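Local coordinates for protein FACT complex subunit SPT16 (Ashbya gossypii, PDB 6A8M) that probably acts, within the FACT complex, as a histone chaperone that reorganizes nucleosomes during transcription, replication and repair, represented here by its N-terminal, peptidase-like portion, at residues A[254-259]-A[289-294]; A[190-195]-A[298-303]; A[185-190]-A[293-298]; A[367-372]-A[394-399]. One frame throughout, in Å; residues are numbered along the deposited sequence.

Contact 1 (A[254-259]-A[289-294]); sequences LDWAYS and ASCGIR
Arg294 lies alongside Asp255, Trp256 and Ala257 for almost the whole length of its side chain. Its CB passes 4.1 Å from Asp255 O. CG, set beside the backbone N by a chi1 of -58°, packs on Ala257, 3.8 Å from Ala257 CB. The chain then bends at chi3 (-49°), and the guanidinium comes to rest with Trp256 O above one face: Arg294 NH1 is 3.0 Å from Trp256 O, but at an angle too poor for a hydrogen bond, and makes a weak one to Tyr46 instead. NH2 reaches Asp255 OD2 at 3.1 Å in a salt bridge made through one carboxylate oxygen, the two planes standing 79° apart. An alanine in place of Arg294 would probably leave the Asp255 carboxylate without its cationic mate and open a gap beside Ala257.

The backbones of the same residues form a short antiparallel ladder in the curved sheet of the M24 pita-bread fold. Asp255 and Arg294 exchange two backbone bonds, and Ala257 N continues the ladder to Gly292 O at 2.7 Å. Between them, at the non-hydrogen-bonded pair of Trp256 and Ile293, the side chains diverge, yet Ile293 CD1 turns back over the Trp256 six-membered ring, 4.1 Å from its centroid, a CH-pi contact. Gly292 O sits at the edge of the same indole, whose NE1 bonds Glu223 O. Because Gly292 has no CB, Tyr258 CE1 can come within 3.6 Å of Gly292 CA, and a water joins Tyr258 O to Gly292 N; the Tyr258 hydroxyl finds its hydrogen bond at Asn301.

Contact 2 (A[190-195]-A[298-303]); sequences RGSDKF and YCSNIS
Ser192 on the helix and Ser300 on the strand side meet through their hydroxyls, with Ser192 OG 2.8 Å from Ser300 OG in a hydrogen bond that either could donate. A chi1 of 60° places Ser300 OG between its own backbone N and carbonyl carbon, the crowded position, and from there it also meets Ser192 CB at 3.7 Å. Neither oxygen depends on this bond alone: Ser300 OG is also hydrogen-bonded to Ser188 one helical turn earlier, and Ser192 OG is weakly bonded to Ile293 N, so a small polar network is enclosed where helix and sheet come together. Next to it Ile302 supplies the apolar part. Its CG2 branch rests on the helix backbone and on the root of the serine at once, 3.8 Å from Ser192 O and equally 3.8 Å from Ser192 CB.

The other branch of Ile302 makes a much sparser contact. CG1 is anti to the backbone N and a chi2 of 171° extends CD1 toward Asp193, the two side chains crossing at about a right angle, and a single approach of 3.5 Å between Ile302 CD1 and Asp193 OD1 is all that joins them. The carboxylate is occupied elsewhere, accepting from the backbone N of Asn433 and of Tyr434, and so ties the helix to that loop. At this point helix and sheet meet through a serine pair and one isoleucine; a long helix packed across the curved sheet is the layering of the pita-bread fold of M24 peptidases.

Contact 3 (A[185-190]-A[293-298]); sequences LQVSSR and IRYKNY
Ile293 starts the contact by leaning on the helix backbone, its CB 3.6 Å from Ser188 O and CG2 close behind. The Ser188 hydroxyl, anti to the backbone N (chi1 178°), points into the strand, where OG lies 2.7 Å from Ile293 O; it is also hydrogen-bonded to Ser300 OG. Two residues on, Tyr295 presents a ring face to the helix: Val187 CG1 stands 3.7 Å from the ring centroid, 20° off the normal, a CH-pi contact. Lys296 CG lies over the opposite face, toward the rim, and the phenol oxygen bonds Asp250 N. An alanine in place of Tyr295 would probably open a gap between Val187 and Lys296 and leave Asp250 N without this acceptor.

From Tyr295 to Tyr298 the chain reverses in a type I' turn, the tight two-residue connection of a beta hairpin, here joining neighbouring strands of the pita-bread sheet; Tyr295 and Tyr298 exchange both backbone bonds across it. Tyr298 O is also 3.0 Å from Ser188 OG. Finally Tyr298 CB packs against Leu185 CD2 at 3.8 Å, the two side chains crossing at about a right angle, while the Tyr298 hydroxyl reaches Glu181 on the same helix.

Contact 4 (A[367-372]-A[394-399]); sequences SLMGLE and CFNISL
Ser367 O is approached by two groups of the facing strand: Asn396 N bonds it at 2.9 Å, nearly along the C=O axis (175°), and Phe395 CA brings a weaker CA-H...O contact at 3.4 Å. These residues belong to another part of the curved sheet of the M24 pita-bread fold, where strands 364-368 and 394-405 are antiparallel neighbours. The return bond from Ser367 N to Asn396 O completes the hydrogen-bonded pair, and Met369 N to Cys394 O (3.0 Å) carries the ladder one step further.

Each face of this ladder has a different character. On one, Leu368 turns its CD1 over the Phe395 ring, 4.0 Å from the centroid, in a CH-pi contact; Phe378 adds an edge-to-face ring contact to the same phenylalanine. The face with Ser367 and Asn396 carries polar groups bridged by one water. Ser367 OG gives its proton to Leu368 O at 2.7 Å, from above that carbonyl plane, and accepts one from the water, which in turn accepts from Asn396 ND2. The amide is thereby held at both ends, for its OD1 bonds Asn301 ND2 on strand 298-308. Beside the amide the Met369 chain runs extended through CG and SD before bending at chi3 (57°), which brings its CE to rest 3.7 Å from Asn396 CB.

Contacts 1, 2 and 3 are gathered in one layer of the peptidase-like domain, their centres 6 to 9 Å apart. Contacts 2 and 3 share helix 179-208 and cross along the chain, whereas contacts 1 and 3 share strand 285-295; one long helix thus spans a hairpin whose first strand also pairs with 254-256. Contact 4 forms later in the chain, in another part of the curved sheet, with its centre 12 to 13 Å from the rest. It meets the others where Cys299 N bonds Gly370 O and Asn301 ND2 bonds Asn396 OD1; Asn301 OD1 in turn holds Tyr258 of contact 1. The example illustrates how buried polar bonds and apolar packing tie neighbouring parts of a pita-bread domain together.

Contact 1 (A[254-259]-A[289-294])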
loop_
_atom_site.group_PDB
_atom_site.type_symbol
_atom_site.label_atom_id
_atom_site.label_comp_id
_atom_site.label_asym_id
_atom_site.label_seq_id
_atom_site.Cartn_x
_atom_site.Cartn_y
_atom_site.Cartn_z
ATOM N N LEU A 254 13.365 -3.912 4.596
ATOM C CA LEU A 254 13.219 -3.003 3.461
ATOM C C LEU A 254 13.030 -3.825 2.187
ATOM O O LEU A 254 13.770 -4.790 1.956
ATOM C CB LEU A 254 14.443 -2.093 3.338
ATOM C CG LEU A 254 14.237 -0.885 2.433
ATOM C CD1 LEU A 254 13.573 0.231 3.213
ATOM C CD2 LEU A 254 15.570 -0.429 1.834
ATOM N N ASP A 255 12.041 -3.448 1.372
ATOM C CA ASP A 255 11.779 -4.143 0.113
ATOM C C ASP A 255 11.157 -3.149 -0.874
ATOM O O ASP A 255 10.837 -2.014 -0.527
ATOM C CB ASP A 255 10.869 -5.365 0.359
ATOM C CG ASP A 255 10.910 -6.395 -0.774
ATOM O OD1 ASP A 255 11.666 -6.221 -1.750
ATOM O OD2 ASP A 255 10.173 -7.400 -0.658
ATOM N N TRP A 256 10.975 -3.580 -2.112
ATOM C CA TRP A 256 10.206 -2.788 -3.065
ATOM C C TRP A 256 8.709 -2.959 -2.828
ATOM O O TRP A 256 8.239 -4.056 -2.519
ATOM C CB TRP A 256 10.521 -3.210 -4.503
ATOM C CG TRP A 256 11.873 -2.809 -4.972
ATOM C CD1 TRP A 256 12.942 -3.630 -5.210
ATOM C CD2 TRP A 256 12.317 -1.478 -5.260
ATOM N NE1 TRP A 256 14.013 -2.892 -5.642
ATOM C CE2 TRP A 256 13.664 -1.569 -5.668
ATOM C CE3 TRP A 256 11.711 -0.219 -5.210
ATOM C CZ2 TRP A 256 14.415 -0.453 -6.026
ATOM C CZ3 TRP A 256 12.461 0.889 -5.557
ATOM C CH2 TRP A 256 13.794 0.767 -5.974
ATOM N N ALA A 257 7.949 -1.868 -3.014
ATOM C CA ALA A 257 6.493 -1.992 -3.056
ATOM C C ALA A 257 5.997 -2.496 -4.405
ATOM O O ALA A 257 4.903 -3.081 -4.491
ATOM C CB ALA A 257 5.830 -0.651 -2.739
ATOM N N TYR A 258 6.776 -2.254 -5.453
ATOM C CA TYR A 258 6.496 -2.673 -6.820
ATOM C C TYR A 258 7.806 -2.500 -7.583
ATOM O O TYR A 258 8.737 -1.842 -7.111
ATOM C CB TYR A 258 5.347 -1.854 -7.461
ATOM C CG TYR A 258 5.620 -0.375 -7.554
ATOM C CD1 TYR A 258 5.322 0.484 -6.492
ATOM C CD2 TYR A 258 6.190 0.174 -8.699
ATOM C CE1 TYR A 258 5.594 1.843 -6.584
ATOM C CE2 TYR A 258 6.452 1.521 -8.802
ATOM C CZ TYR A 258 6.153 2.354 -7.737
ATOM O OH TYR A 258 6.440 3.693 -7.839
ATOM N N SER A 259 7.873 -3.095 -8.764
ATOM C CA SER A 259 9.059 -2.941 -9.596
ATOM C C SER A 259 9.136 -1.509 -10.119
ATOM O O SER A 259 8.139 -0.991 -10.630
ATOM C CB SER A 259 9.033 -3.925 -10.769
ATOM O OG SER A 259 9.320 -5.253 -10.346
ATOM N N ALA A 289 9.681 8.495 -14.163
ATOM C CA ALA A 289 10.233 7.488 -13.273
ATOM C C ALA A 289 9.379 7.380 -12.023
ATOM O O ALA A 289 8.866 8.389 -11.527
ATOM C CB ALA A 289 11.673 7.833 -12.891
ATOM N N SER A 290 9.211 6.150 -11.533
ATOM C CA SER A 290 8.434 5.900 -10.322
ATOM C C SER A 290 9.107 4.807 -9.509
ATOM O O SER A 290 9.467 3.761 -10.050
ATOM C CB SER A 290 6.998 5.436 -10.624
ATOM O OG SER A 290 6.253 6.377 -11.371
ATOM N N CYS A 291 9.201 5.009 -8.205
ATOM C CA CYS A 291 9.593 3.868 -7.413
ATOM C C CYS A 291 8.939 3.991 -6.053
ATOM O O CYS A 291 8.534 5.076 -5.625
ATOM C CB CYS A 291 11.114 3.725 -7.320
ATOM S SG CYS A 291 11.928 5.012 -6.441
ATOM N N GLY A 292 8.783 2.847 -5.416
ATOM C CA GLY A 292 8.076 2.794 -4.152
ATOM C C GLY A 292 8.647 1.700 -3.293
ATOM O O GLY A 292 8.865 0.593 -3.778
ATOM N N ILE A 293 8.843 1.992 -2.014
ATOM C CA ILE A 293 9.555 1.130 -1.080
ATOM C C ILE A 293 8.567 0.689 -0.009
ATOM O O ILE A 293 7.557 1.351 0.234
ATOM C CB ILE A 293 10.746 1.899 -0.474
ATOM C CG1 ILE A 293 11.868 2.014 -1.516
ATOM C CG2 ILE A 293 11.256 1.295 0.838
ATOM C CD1 ILE A 293 12.634 0.721 -1.715
ATOM N N ARG A 294 8.843 -0.462 0.608
ATOM C CA ARG A 294 8.158 -0.871 1.824
ATOM C C ARG A 294 9.183 -0.961 2.945
ATOM O O ARG A 294 10.286 -1.485 2.752
ATOM C CB ARG A 294 7.442 -2.241 1.687
ATOM C CG ARG A 294 6.388 -2.338 0.583
ATOM C CD ARG A 294 5.521 -3.614 0.762
ATOM N NE ARG A 294 6.340 -4.809 0.960
ATOM C CZ ARG A 294 6.573 -5.748 0.041
ATOM N NH1 ARG A 294 6.035 -5.665 -1.170
ATOM N NH2 ARG A 294 7.340 -6.789 0.346
HETATM O O HOH W 1 9.267 0.770 -7.326
#

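Contact 2 (A[190-195]-A[298-303])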
loop_
_atom_site.group_PDB
_atom_site.type_symbol
_atom_site.label_atom_id
_atom_site.label_comp_id
_atom_site.label_asym_id
_atom_site.label_seq_id
_atom_site.Cartn_x
_atom_site.Cartn_y
_atom_site.Cartn_z
ATOM N N ARG A 190 11.783 7.808 2.965
ATOM C CA ARG A 190 13.172 8.206 2.772
ATOM C C ARG A 190 13.906 7.164 1.941
ATOM O O ARG A 190 14.735 7.510 1.100
ATOM C CB ARG A 190 13.873 8.424 4.109
ATOM C CG ARG A 190 15.309 8.985 3.950
ATOM C CD ARG A 190 15.277 10.421 3.498
ATOM N NE ARG A 190 14.716 11.279 4.543
ATOM C CZ ARG A 190 15.381 11.688 5.626
ATOM N NH1 ARG A 190 16.648 11.337 5.821
ATOM N NH2 ARG A 190 14.779 12.461 6.522
ATOM N N GLY A 191 13.562 5.886 2.117
ATOM C CA GLY A 191 14.076 4.871 1.206
ATOM C C GLY A 191 13.698 5.143 -0.240
ATOM O O GLY A 191 14.538 5.069 -1.136
ATOM N N SER A 192 12.426 5.480 -0.489
ATOM C CA SER A 192 12.022 5.808 -1.857
ATOM C C SER A 192 12.847 6.965 -2.410
ATOM O O SER A 192 13.253 6.938 -3.578
ATOM C CB SER A 192 10.535 6.141 -1.902
ATOM O OG SER A 192 9.769 4.967 -1.709
ATOM N N ASP A 193 13.058 8.008 -1.600
ATOM C CA ASP A 193 13.934 9.115 -1.977
ATOM C C ASP A 193 15.305 8.622 -2.431
ATOM O O ASP A 193 15.834 9.084 -3.446
ATOM C CB ASP A 193 14.139 10.069 -0.795
ATOM C CG ASP A 193 12.981 11.022 -0.556
ATOM O OD1 ASP A 193 12.081 11.149 -1.414
ATOM O OD2 ASP A 193 13.011 11.657 0.522
ATOM N N LYS A 194 15.919 7.713 -1.661
ATOM C CA LYS A 194 17.278 7.275 -1.980
ATOM C C LYS A 194 17.325 6.565 -3.321
ATOM O O LYS A 194 18.277 6.739 -4.088
ATOM C CB LYS A 194 17.812 6.333 -0.909
ATOM C CG LYS A 194 18.019 6.977 0.434
ATOM C CD LYS A 194 19.000 8.110 0.316
ATOM C CE LYS A 194 19.645 8.364 1.634
ATOM N NZ LYS A 194 20.738 9.361 1.464
ATOM N N PHE A 195 16.338 5.718 -3.585
ATOM C CA PHE A 195 16.304 4.987 -4.845
ATOM C C PHE A 195 15.926 5.885 -6.016
ATOM O O PHE A 195 16.432 5.679 -7.129
ATOM C CB PHE A 195 15.380 3.773 -4.706
ATOM C CG PHE A 195 16.026 2.666 -3.928
ATOM C CD1 PHE A 195 16.966 1.854 -4.543
ATOM C CD2 PHE A 195 15.776 2.498 -2.582
ATOM C CE1 PHE A 195 17.635 0.861 -3.826
ATOM C CE2 PHE A 195 16.432 1.512 -1.863
ATOM C CZ PHE A 195 17.356 0.693 -2.484
ATOM N N TYR A 298 5.159 -1.123 5.347
ATOM C CA TYR A 298 4.494 0.156 5.079
ATOM C C TYR A 298 5.010 0.752 3.769
ATOM O O TYR A 298 6.201 1.031 3.643
ATOM C CB TYR A 298 4.678 1.109 6.277
ATOM C CG TYR A 298 3.779 0.625 7.370
ATOM C CD1 TYR A 298 4.227 -0.333 8.295
ATOM C CD2 TYR A 298 2.465 1.045 7.442
ATOM C CE1 TYR A 298 3.349 -0.845 9.250
ATOM C CE2 TYR A 298 1.604 0.566 8.432
ATOM C CZ TYR A 298 2.052 -0.386 9.302
ATOM O OH TYR A 298 1.163 -0.891 10.218
ATOM N N CYS A 299 4.096 0.949 2.805
ATOM C CA CYS A 299 4.417 1.424 1.462
ATOM C C CYS A 299 4.556 2.938 1.383
ATOM O O CYS A 299 3.831 3.691 2.042
ATOM C CB CYS A 299 3.334 1.015 0.475
ATOM S SG CYS A 299 3.109 -0.765 0.340
ATOM N N SER A 300 5.457 3.372 0.499
ATOM C CA SER A 300 5.595 4.759 0.067
ATOM C C SER A 300 5.749 4.765 -1.452
ATOM O O SER A 300 5.926 3.719 -2.096
ATOM C CB SER A 300 6.786 5.465 0.738
ATOM O OG SER A 300 8.000 4.790 0.431
ATOM N N ASN A 301 5.660 5.958 -2.031
ATOM C CA ASN A 301 5.672 6.104 -3.482
ATOM C C ASN A 301 6.269 7.458 -3.816
ATOM O O ASN A 301 6.027 8.432 -3.097
ATOM C CB ASN A 301 4.257 6.007 -4.086
ATOM C CG ASN A 301 4.293 5.917 -5.584
ATOM O OD1 ASN A 301 5.004 5.071 -6.115
ATOM N ND2 ASN A 301 3.575 6.820 -6.280
ATOM N N ILE A 302 7.047 7.513 -4.899
ATOM C CA ILE A 302 7.559 8.777 -5.429
ATOM C C ILE A 302 7.614 8.646 -6.943
ATOM O O ILE A 302 8.019 7.606 -7.464
ATOM C CB ILE A 302 8.946 9.146 -4.860
ATOM C CG1 ILE A 302 9.357 10.562 -5.323
ATOM C CG2 ILE A 302 10.026 8.073 -5.188
ATOM C CD1 ILE A 302 10.636 11.102 -4.628
ATOM N N SER A 303 7.173 9.688 -7.647
ATOM C CA SER A 303 7.279 9.732 -9.103
ATOM C C SER A 303 7.853 11.080 -9.487
ATOM O O SER A 303 7.461 12.111 -8.935
ATOM C CB SER A 303 5.937 9.534 -9.826
ATOM O OG SER A 303 5.439 8.221 -9.648
#

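Contact 3 (A[185-190]-A[293-298])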
loop_
_atom_site.group_PDB
_atom_site.type_symbol
_atom_site.label_atom_id
_atom_site.label_comp_id
_atom_site.label_asym_id
_atom_site.label_seq_id
_atom_site.Cartn_x
_atom_site.Cartn_y
_atom_site.Cartn_z
ATOM N N LEU A 185 6.293 4.657 7.810
ATOM C CA LEU A 185 6.038 5.323 6.536
ATOM C C LEU A 185 7.096 6.381 6.231
ATOM O O LEU A 185 7.444 6.587 5.058
ATOM C CB LEU A 185 4.639 5.964 6.535
ATOM C CG LEU A 185 3.521 4.933 6.441
ATOM C CD1 LEU A 185 2.219 5.574 6.928
ATOM C CD2 LEU A 185 3.335 4.469 5.026
ATOM N N GLN A 186 7.621 7.066 7.252
ATOM C CA GLN A 186 8.691 8.023 6.974
ATOM C C GLN A 186 9.985 7.307 6.596
ATOM O O GLN A 186 10.723 7.768 5.717
ATOM C CB GLN A 186 8.907 8.961 8.171
ATOM C CG GLN A 186 10.037 9.973 7.941
ATOM C CD GLN A 186 9.738 10.997 6.851
ATOM O OE1 GLN A 186 9.261 12.107 7.139
ATOM N NE2 GLN A 186 10.077 10.654 5.593
ATOM N N VAL A 187 10.289 6.184 7.253
ATOM C CA VAL A 187 11.477 5.421 6.880
ATOM C C VAL A 187 11.347 4.958 5.441
ATOM O O VAL A 187 12.250 5.153 4.620
ATOM C CB VAL A 187 11.683 4.223 7.824
ATOM C CG1 VAL A 187 12.841 3.354 7.335
ATOM C CG2 VAL A 187 11.977 4.691 9.260
ATOM N N SER A 188 10.203 4.350 5.123
ATOM C CA SER A 188 9.946 3.872 3.768
ATOM C C SER A 188 10.107 4.993 2.749
ATOM O O SER A 188 10.737 4.811 1.694
ATOM C CB SER A 188 8.534 3.304 3.698
ATOM O OG SER A 188 8.258 2.878 2.379
ATOM N N SER A 189 9.507 6.154 3.035
ATOM C CA SER A 189 9.553 7.278 2.108
ATOM C C SER A 189 10.979 7.764 1.897
ATOM O O SER A 189 11.369 8.103 0.766
ATOM C CB SER A 189 8.677 8.434 2.612
ATOM O OG SER A 189 7.291 8.079 2.584
ATOM N N ARG A 190 11.783 7.808 2.965
ATOM C CA ARG A 190 13.172 8.206 2.772
ATOM C C ARG A 190 13.906 7.164 1.941
ATOM O O ARG A 190 14.735 7.510 1.100
ATOM C CB ARG A 190 13.873 8.424 4.109
ATOM C CG ARG A 190 15.309 8.985 3.950
ATOM C CD ARG A 190 15.277 10.421 3.498
ATOM N NE ARG A 190 14.716 11.279 4.543
ATOM C CZ ARG A 190 15.381 11.688 5.626
ATOM N NH1 ARG A 190 16.648 11.337 5.821
ATOM N NH2 ARG A 190 14.779 12.461 6.522
ATOM N N ILE A 293 8.843 1.992 -2.014
ATOM C CA ILE A 293 9.555 1.130 -1.080
ATOM C C ILE A 293 8.567 0.689 -0.009
ATOM O O ILE A 293 7.557 1.351 0.234
ATOM C CB ILE A 293 10.746 1.899 -0.474
ATOM C CG1 ILE A 293 11.868 2.014 -1.516
ATOM C CG2 ILE A 293 11.256 1.295 0.838
ATOM C CD1 ILE A 293 12.634 0.721 -1.715
ATOM N N ARG A 294 8.843 -0.462 0.608
ATOM C CA ARG A 294 8.158 -0.871 1.824
ATOM C C ARG A 294 9.183 -0.961 2.945
ATOM O O ARG A 294 10.286 -1.485 2.752
ATOM C CB ARG A 294 7.442 -2.241 1.687
ATOM C CG ARG A 294 6.388 -2.338 0.583
ATOM C CD ARG A 294 5.521 -3.614 0.762
ATOM N NE ARG A 294 6.340 -4.809 0.960
ATOM C CZ ARG A 294 6.573 -5.748 0.041
ATOM N NH1 ARG A 294 6.035 -5.665 -1.170
ATOM N NH2 ARG A 294 7.340 -6.789 0.346
ATOM N N TYR A 295 8.836 -0.428 4.109
ATOM C CA TYR A 295 9.620 -0.685 5.309
ATOM C C TYR A 295 8.705 -1.247 6.375
ATOM O O TYR A 295 7.721 -0.599 6.757
ATOM C CB TYR A 295 10.315 0.562 5.838
ATOM C CG TYR A 295 11.163 0.201 7.004
ATOM C CD1 TYR A 295 12.290 -0.600 6.838
ATOM C CD2 TYR A 295 10.844 0.622 8.275
ATOM C CE1 TYR A 295 13.073 -0.953 7.930
ATOM C CE2 TYR A 295 11.626 0.285 9.367
ATOM C CZ TYR A 295 12.733 -0.514 9.188
ATOM O OH TYR A 295 13.522 -0.856 10.270
ATOM N N LYS A 296 9.056 -2.424 6.884
ATOM C CA LYS A 296 8.184 -3.183 7.791
ATOM C C LYS A 296 6.746 -3.180 7.282
ATOM O O LYS A 296 5.790 -2.989 8.044
ATOM C CB LYS A 296 8.271 -2.647 9.211
ATOM C CG LYS A 296 9.635 -2.923 9.825
ATOM C CD LYS A 296 9.699 -2.509 11.301
ATOM C CE LYS A 296 9.117 -3.576 12.218
ATOM N NZ LYS A 296 9.644 -3.422 13.623
ATOM N N ASN A 297 6.613 -3.402 5.976
ATOM C CA ASN A 297 5.390 -3.592 5.193
ATOM C C ASN A 297 4.662 -2.280 4.895
ATOM O O ASN A 297 3.637 -2.327 4.193
ATOM C CB ASN A 297 4.408 -4.581 5.843
ATOM C CG ASN A 297 5.066 -5.929 6.169
ATOM O OD1 ASN A 297 5.045 -6.395 7.310
ATOM N ND2 ASN A 297 5.673 -6.531 5.169
ATOM N N TYR A 298 5.159 -1.123 5.347
ATOM C CA TYR A 298 4.494 0.156 5.079
ATOM C C TYR A 298 5.010 0.752 3.769
ATOM O O TYR A 298 6.201 1.031 3.643
ATOM C CB TYR A 298 4.678 1.109 6.277
ATOM C CG TYR A 298 3.779 0.625 7.370
ATOM C CD1 TYR A 298 4.227 -0.333 8.295
ATOM C CD2 TYR A 298 2.465 1.045 7.442
ATOM C CE1 TYR A 298 3.349 -0.845 9.250
ATOM C CE2 TYR A 298 1.604 0.566 8.432
ATOM C CZ TYR A 298 2.052 -0.386 9.302
ATOM O OH TYR A 298 1.163 -0.891 10.218
#

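Contact 4 (A[367-372]-A[394-399])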
loop_
_atom_site.group_PDB
_atom_site.type_symbol
_atom_site.label_atom_id
_atom_site.label_comp_id
_atom_site.label_asym_id
_atom_site.label_seq_id
_atom_site.Cartn_x
_atom_site.Cartn_y
_atom_site.Cartn_z
ATOM N N SER A 367 -4.183 7.607 -4.071
ATOM C CA SER A 367 -5.022 6.830 -3.170
ATOM C C SER A 367 -4.473 6.903 -1.757
ATOM O O SER A 367 -3.340 7.322 -1.525
ATOM C CB SER A 367 -5.092 5.369 -3.605
ATOM O OG SER A 367 -3.901 4.693 -3.251
ATOM N N LEU A 368 -5.310 6.478 -0.808
ATOM C CA LEU A 368 -4.793 6.065 0.488
ATOM C C LEU A 368 -3.741 4.977 0.295
ATOM O O LEU A 368 -3.864 4.125 -0.591
ATOM C CB LEU A 368 -5.953 5.565 1.357
ATOM C CG LEU A 368 -5.889 5.597 2.878
ATOM C CD1 LEU A 368 -5.738 7.003 3.434
ATOM C CD2 LEU A 368 -7.193 4.951 3.400
ATOM N N MET A 369 -2.709 5.000 1.143
ATOM C CA MET A 369 -1.593 4.063 1.059
ATOM C C MET A 369 -1.180 3.676 2.475
ATOM O O MET A 369 -1.363 4.449 3.417
ATOM C CB MET A 369 -0.413 4.698 0.284
ATOM C CG MET A 369 0.826 3.816 0.085
ATOM S SD MET A 369 1.967 4.613 -1.056
ATOM C CE MET A 369 2.223 6.158 -0.182
ATOM N N GLY A 370 -0.635 2.470 2.619
ATOM C CA GLY A 370 -0.161 2.019 3.925
ATOM C C GLY A 370 0.404 0.620 3.809
ATOM O O GLY A 370 1.327 0.390 3.018
ATOM N N LEU A 371 -0.160 -0.330 4.568
ATOM C CA LEU A 371 0.176 -1.736 4.356
ATOM C C LEU A 371 -0.238 -2.197 2.969
ATOM O O LEU A 371 0.411 -3.076 2.386
ATOM C CB LEU A 371 -0.498 -2.598 5.429
ATOM C CG LEU A 371 -0.002 -2.375 6.862
ATOM C CD1 LEU A 371 -0.900 -3.052 7.897
ATOM C CD2 LEU A 371 1.430 -2.922 6.998
ATOM N N GLU A 372 -1.314 -1.629 2.430
ATOM C CA GLU A 372 -1.720 -1.846 1.045
ATOM C C GLU A 372 -1.156 -0.706 0.208
ATOM O O GLU A 372 -1.324 0.467 0.566
ATOM C CB GLU A 372 -3.243 -1.885 0.935
ATOM C CG GLU A 372 -3.799 -2.373 -0.385
ATOM C CD GLU A 372 -5.289 -2.673 -0.279
ATOM O OE1 GLU A 372 -5.813 -3.410 -1.124
ATOM O OE2 GLU A 372 -5.932 -2.171 0.662
ATOM N N CYS A 394 -2.421 8.474 5.382
ATOM C CA CYS A 394 -1.258 8.657 4.530
ATOM C C CYS A 394 -1.688 8.442 3.090
ATOM O O CYS A 394 -2.338 7.437 2.786
ATOM C CB CYS A 394 -0.154 7.667 4.897
ATOM S SG CYS A 394 1.377 7.896 3.963
ATOM N N PHE A 395 -1.310 9.365 2.205
ATOM C CA PHE A 395 -1.706 9.271 0.803
ATOM C C PHE A 395 -0.504 9.157 -0.122
ATOM O O PHE A 395 0.579 9.702 0.131
ATOM C CB PHE A 395 -2.549 10.495 0.371
ATOM C CG PHE A 395 -3.860 10.571 1.066
ATOM C CD1 PHE A 395 -4.980 9.952 0.520
ATOM C CD2 PHE A 395 -3.955 11.196 2.299
ATOM C CE1 PHE A 395 -6.191 9.984 1.191
ATOM C CE2 PHE A 395 -5.165 11.244 2.967
ATOM C CZ PHE A 395 -6.277 10.624 2.410
ATOM N N ASN A 396 -0.727 8.418 -1.210
ATOM C CA ASN A 396 0.055 8.522 -2.437
ATOM C C ASN A 396 -0.646 9.564 -3.302
ATOM O O ASN A 396 -1.710 9.293 -3.855
ATOM C CB ASN A 396 0.107 7.155 -3.107
ATOM C CG ASN A 396 0.731 7.187 -4.480
ATOM O OD1 ASN A 396 1.456 8.115 -4.817
ATOM N ND2 ASN A 396 0.470 6.143 -5.268
ATOM N N ILE A 397 -0.094 10.774 -3.370
ATOM C CA ILE A 397 -0.655 11.818 -4.226
ATOM C C ILE A 397 0.109 11.731 -5.536
ATOM O O ILE A 397 1.285 12.110 -5.602
ATOM C CB ILE A 397 -0.527 13.209 -3.581
ATOM C CG1 ILE A 397 -1.206 13.235 -2.210
ATOM C CG2 ILE A 397 -1.099 14.291 -4.487
ATOM C CD1 ILE A 397 -2.725 12.998 -2.278
ATOM N N SER A 398 -0.550 11.199 -6.573
ATOM C CA SER A 398 0.119 10.864 -7.827
ATOM C C SER A 398 -0.716 11.442 -8.954
ATOM O O SER A 398 -1.902 11.115 -9.084
ATOM C CB SER A 398 0.257 9.344 -7.990
ATOM O OG SER A 398 0.673 9.017 -9.314
ATOM N N LEU A 399 -0.112 12.288 -9.768
ATOM C CA LEU A 399 -0.873 12.868 -10.858
ATOM C C LEU A 399 -0.075 12.835 -12.142
ATOM O O LEU A 399 1.151 12.848 -12.145
ATOM C CB LEU A 399 -1.325 14.287 -10.575
ATOM C CG LEU A 399 -0.455 15.217 -9.752
ATOM C CD1 LEU A 399 -0.707 16.641 -10.154
ATOM C CD2 LEU A 399 -0.813 15.051 -8.304
HETATM O O HOH W 2 -1.303 3.989 -4.102
HETATM O O HOH W 3 -3.223 5.721 5.462
#